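Local coordinates for histidine kinase (Paraburkholderia phymatum, PDB 6NB0), which probably acts as a phosphorelay sensor kinase, passing phosphate from ATP to a histidine of a protein, at residues A[150-164]-A[188-202]. Sequence-based numbering, arbitrary orientation. Where two conformers were deposited one is given.
Sequences LAARRGIVLALNTPL and VEASASGTTVTLDAD
The parallel strand pair Val157–Asn161 and Thr196–Asp202, with the helix ends that lead into it, forms one margin of the kinase's mixed sheet. Backbone bonds alternate between the strands from Val157 N to Thr195 O through to Ala201 N to Asn161 O. Ahead of the strands, helix 135-154 ends in a Schellman motif at Gly155, whose O accepts Gly194 N (2.8 Å) from the type II turn Ala192–Thr195.

Arg154 ties the two helix ends together. Its chain bends at chi2 and chi3 (-83° and -67°), bringing the guanidinium edge against the end of helix 173-189. Arg154 NH2 donates in the guanidinium plane to Glu189 O (2.8 Å) and Ser191 O (2.9 Å), while Arg154 NH1 forms a salt bridge with Glu189 OE1 (3.0 Å), meeting it from above the carboxylate plane. His228 also bonds OE1, and Pro227 O takes a further bond from NH1, so both charged groups are tied to the neighbouring loop.

On the face carrying Leu158 and Val197, Val188 splits its branches: CG1 lies against Leu150 CD2 (3.6 Å), CG2 against Leu158 CD2. Ile156 CG2 packs on Val197 CG2 (3.6 Å). On the other face, Asn161 ND2 donates to Asp200 OD1 (3.2 Å), approaching well above the carboxylate plane, and a water donates to OD2. Where the pairing ends, Thr162 OG1, anti to N (chi1 -177°), donates to Ala201 O (2.6 Å) and accepts Leu164 N in an ST turn. Parallel strands each preceded by a helix packed on one sheet face are consistent with the alpha/beta sandwich (Bergerat fold) of histidine kinase ATP-binding domains.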
# COMPACT_ATOMS: atom_id res chain seq x y z
N LEU A 150 -17.31 4.53 -6.97
CA LEU A 150 -17.18 5.92 -7.42
C LEU A 150 -18.10 6.35 -8.57
O LEU A 150 -18.59 7.48 -8.56
CB LEU A 150 -15.73 6.22 -7.83
CG LEU A 150 -15.41 7.69 -8.12
CD1 LEU A 150 -15.62 8.58 -6.86
CD2 LEU A 150 -13.98 7.82 -8.63
N ALA A 151 -18.32 5.50 -9.58
CA ALA A 151 -19.00 6.00 -10.79
C ALA A 151 -20.41 6.50 -10.48
O ALA A 151 -20.83 7.57 -10.96
CB ALA A 151 -19.03 4.90 -11.86
N ALA A 152 -21.18 5.73 -9.71
CA ALA A 152 -22.56 6.15 -9.43
C ALA A 152 -22.59 7.50 -8.72
O ALA A 152 -23.37 8.39 -9.08
CB ALA A 152 -23.29 5.09 -8.62
N ARG A 153 -21.72 7.70 -7.73
CA ARG A 153 -21.76 8.96 -6.99
C ARG A 153 -21.13 10.12 -7.76
O ARG A 153 -21.27 11.27 -7.33
CB ARG A 153 -21.10 8.82 -5.61
CG ARG A 153 -19.57 8.77 -5.63
CD ARG A 153 -19.04 8.32 -4.26
NE ARG A 153 -19.32 6.90 -4.02
CZ ARG A 153 -19.32 6.33 -2.82
NH1 ARG A 153 -19.06 7.06 -1.74
NH2 ARG A 153 -19.60 5.03 -2.70
N ARG A 154 -20.47 9.85 -8.88
CA ARG A 154 -19.95 10.89 -9.77
C ARG A 154 -20.81 11.08 -11.01
O ARG A 154 -20.47 11.92 -11.87
CB ARG A 154 -18.51 10.56 -10.17
CG ARG A 154 -17.48 10.70 -9.05
CD ARG A 154 -17.05 12.16 -8.92
NE ARG A 154 -16.31 12.57 -10.11
CZ ARG A 154 -14.99 12.47 -10.24
NH1 ARG A 154 -14.27 12.01 -9.23
NH2 ARG A 154 -14.40 12.83 -11.39
N GLY A 155 -21.92 10.34 -11.14
CA GLY A 155 -22.77 10.51 -12.30
C GLY A 155 -22.17 9.97 -13.59
O GLY A 155 -22.58 10.38 -14.68
N ILE A 156 -21.24 9.04 -13.49
CA ILE A 156 -20.55 8.47 -14.65
C ILE A 156 -21.22 7.16 -15.03
O ILE A 156 -21.46 6.30 -14.16
CB ILE A 156 -19.06 8.25 -14.36
CG1 ILE A 156 -18.40 9.53 -13.80
CG2 ILE A 156 -18.31 7.73 -15.59
CD1 ILE A 156 -18.66 10.75 -14.62
N VAL A 157 -21.52 6.99 -16.32
CA VAL A 157 -22.11 5.75 -16.83
C VAL A 157 -20.96 4.82 -17.19
O VAL A 157 -20.02 5.23 -17.89
CB VAL A 157 -23.02 6.03 -18.04
CG1 VAL A 157 -23.54 4.72 -18.65
CG2 VAL A 157 -24.19 6.94 -17.62
N LEU A 158 -21.00 3.59 -16.69
CA LEU A 158 -20.02 2.57 -17.07
C LEU A 158 -20.64 1.64 -18.10
O LEU A 158 -21.78 1.20 -17.94
CB LEU A 158 -19.55 1.76 -15.86
CG LEU A 158 -18.90 2.54 -14.71
CD1 LEU A 158 -18.40 1.56 -13.62
CD2 LEU A 158 -17.76 3.42 -15.22
N ALA A 159 -19.87 1.31 -19.14
CA ALA A 159 -20.33 0.38 -20.17
C ALA A 159 -19.29 -0.70 -20.34
O ALA A 159 -18.08 -0.42 -20.30
CB ALA A 159 -20.60 1.08 -21.53
N LEU A 160 -19.75 -1.93 -20.48
CA LEU A 160 -18.86 -3.05 -20.74
C LEU A 160 -19.17 -3.57 -22.13
O LEU A 160 -20.33 -3.89 -22.43
CB LEU A 160 -19.02 -4.16 -19.69
CG LEU A 160 -18.27 -5.47 -19.98
CD1 LEU A 160 -16.72 -5.28 -19.92
CD2 LEU A 160 -18.76 -6.56 -19.01
N ASN A 161 -18.15 -3.64 -22.97
CA ASN A 161 -18.27 -4.17 -24.32
C ASN A 161 -17.33 -5.36 -24.46
O ASN A 161 -16.11 -5.18 -24.54
CB ASN A 161 -17.95 -3.09 -25.36
CG ASN A 161 -17.96 -3.62 -26.77
OD1 ASN A 161 -18.72 -4.53 -27.10
ND2 ASN A 161 -17.12 -3.05 -27.62
N THR A 162 -17.88 -6.57 -24.47
CA THR A 162 -17.02 -7.73 -24.59
C THR A 162 -17.82 -8.86 -25.20
O THR A 162 -19.02 -8.98 -24.92
CB THR A 162 -16.42 -8.18 -23.25
OG1 THR A 162 -15.53 -9.28 -23.48
CG2 THR A 162 -17.51 -8.62 -22.24
N PRO A 163 -17.21 -9.65 -26.09
CA PRO A 163 -17.81 -10.93 -26.51
C PRO A 163 -17.49 -12.08 -25.56
O PRO A 163 -17.99 -13.19 -25.76
CB PRO A 163 -17.18 -11.16 -27.88
CG PRO A 163 -15.76 -10.61 -27.70
CD PRO A 163 -15.97 -9.35 -26.84
N LEU A 164 -16.69 -11.84 -24.53
CA LEU A 164 -16.26 -12.93 -23.66
C LEU A 164 -17.44 -13.50 -22.87
O LEU A 164 -18.23 -12.76 -22.28
CB LEU A 164 -15.16 -12.44 -22.71
CG LEU A 164 -13.88 -11.92 -23.38
CD1 LEU A 164 -12.91 -11.36 -22.33
CD2 LEU A 164 -13.22 -13.00 -24.24
N VAL A 188 -12.84 7.09 -14.42
CA VAL A 188 -13.96 7.70 -13.71
C VAL A 188 -13.49 8.96 -12.98
O VAL A 188 -14.15 10.01 -13.04
CB VAL A 188 -14.60 6.69 -12.74
CG1 VAL A 188 -15.62 7.40 -11.83
CG2 VAL A 188 -15.29 5.57 -13.56
N GLU A 189 -12.34 8.88 -12.29
CA GLU A 189 -11.82 10.05 -11.58
C GLU A 189 -11.57 11.21 -12.53
O GLU A 189 -11.76 12.38 -12.17
CB GLU A 189 -10.53 9.70 -10.82
CG GLU A 189 -10.74 8.84 -9.56
CD GLU A 189 -11.08 9.67 -8.32
OE1 GLU A 189 -11.63 10.78 -8.48
OE2 GLU A 189 -10.81 9.22 -7.19
N ALA A 190 -11.17 10.89 -13.75
CA ALA A 190 -10.93 11.88 -14.78
C ALA A 190 -12.13 12.08 -15.71
O ALA A 190 -11.96 12.38 -16.90
CB ALA A 190 -9.69 11.49 -15.59
N SER A 191 -13.35 11.92 -15.19
CA SER A 191 -14.57 12.15 -15.96
C SER A 191 -15.47 13.16 -15.27
O SER A 191 -15.55 13.20 -14.04
CB SER A 191 -15.36 10.84 -16.18
OG SER A 191 -14.66 9.92 -17.01
N ALA A 192 -16.18 13.95 -16.08
CA ALA A 192 -17.22 14.85 -15.60
C ALA A 192 -18.57 14.12 -15.61
O ALA A 192 -18.78 13.18 -16.36
CB ALA A 192 -17.32 16.11 -16.47
N SER A 193 -19.48 14.61 -14.77
CA SER A 193 -20.84 14.05 -14.68
C SER A 193 -21.46 13.84 -16.06
O SER A 193 -21.42 14.73 -16.92
CB SER A 193 -21.73 14.99 -13.84
OG SER A 193 -23.06 14.48 -13.76
N GLY A 194 -22.06 12.66 -16.26
CA GLY A 194 -22.73 12.35 -17.51
C GLY A 194 -21.85 11.72 -18.57
O GLY A 194 -22.36 11.29 -19.61
N THR A 195 -20.54 11.66 -18.35
CA THR A 195 -19.63 10.97 -19.25
C THR A 195 -19.82 9.46 -19.16
O THR A 195 -20.15 8.91 -18.11
CB THR A 195 -18.17 11.34 -18.88
OG1 THR A 195 -17.99 12.74 -19.16
CG2 THR A 195 -17.15 10.51 -19.68
N THR A 196 -19.63 8.78 -20.30
CA THR A 196 -19.60 7.33 -20.36
C THR A 196 -18.16 6.83 -20.41
O THR A 196 -17.40 7.22 -21.30
CB THR A 196 -20.37 6.82 -21.58
OG1 THR A 196 -21.73 7.26 -21.49
CG2 THR A 196 -20.34 5.28 -21.64
N VAL A 197 -17.80 5.96 -19.47
CA VAL A 197 -16.52 5.24 -19.47
C VAL A 197 -16.77 3.82 -19.95
O VAL A 197 -17.60 3.11 -19.39
CB VAL A 197 -15.88 5.26 -18.07
CG1 VAL A 197 -14.61 4.37 -18.04
CG2 VAL A 197 -15.54 6.71 -17.65
N THR A 198 -16.06 3.41 -21.00
CA THR A 198 -16.29 2.10 -21.60
C THR A 198 -15.08 1.21 -21.35
O THR A 198 -13.95 1.61 -21.65
CB THR A 198 -16.55 2.22 -23.10
OG1 THR A 198 -17.76 2.96 -23.33
CG2 THR A 198 -16.65 0.84 -23.77
N LEU A 199 -15.32 0.02 -20.80
CA LEU A 199 -14.32 -1.04 -20.73
C LEU A 199 -14.56 -2.00 -21.89
O LEU A 199 -15.63 -2.63 -21.96
CB LEU A 199 -14.42 -1.77 -19.38
CG LEU A 199 -13.54 -3.02 -19.20
CD1 LEU A 199 -12.07 -2.69 -19.38
CD2 LEU A 199 -13.78 -3.60 -17.81
N ASP A 200 -13.61 -2.07 -22.82
CA ASP A 200 -13.62 -3.05 -23.91
C ASP A 200 -12.67 -4.17 -23.55
O ASP A 200 -11.55 -3.90 -23.11
CB ASP A 200 -13.13 -2.43 -25.23
CG ASP A 200 -14.12 -1.48 -25.84
OD1 ASP A 200 -15.30 -1.54 -25.49
OD2 ASP A 200 -13.70 -0.69 -26.71
N ALA A 201 -13.07 -5.43 -23.75
CA ALA A 201 -12.16 -6.52 -23.41
C ALA A 201 -12.39 -7.71 -24.32
O ALA A 201 -13.54 -8.05 -24.61
CB ALA A 201 -12.31 -6.97 -21.95
N ASP A 202 -11.31 -8.35 -24.76
CA ASP A 202 -11.39 -9.51 -25.65
C ASP A 202 -10.08 -10.28 -25.51
O ASP A 202 -9.12 -9.81 -24.90
CB ASP A 202 -11.64 -9.07 -27.10
CG ASP A 202 -12.29 -10.16 -27.97
OD1 ASP A 202 -12.50 -11.30 -27.49
OD2 ASP A 202 -12.58 -9.87 -29.15
O HOH W 1 -16.18 0.27 -27.60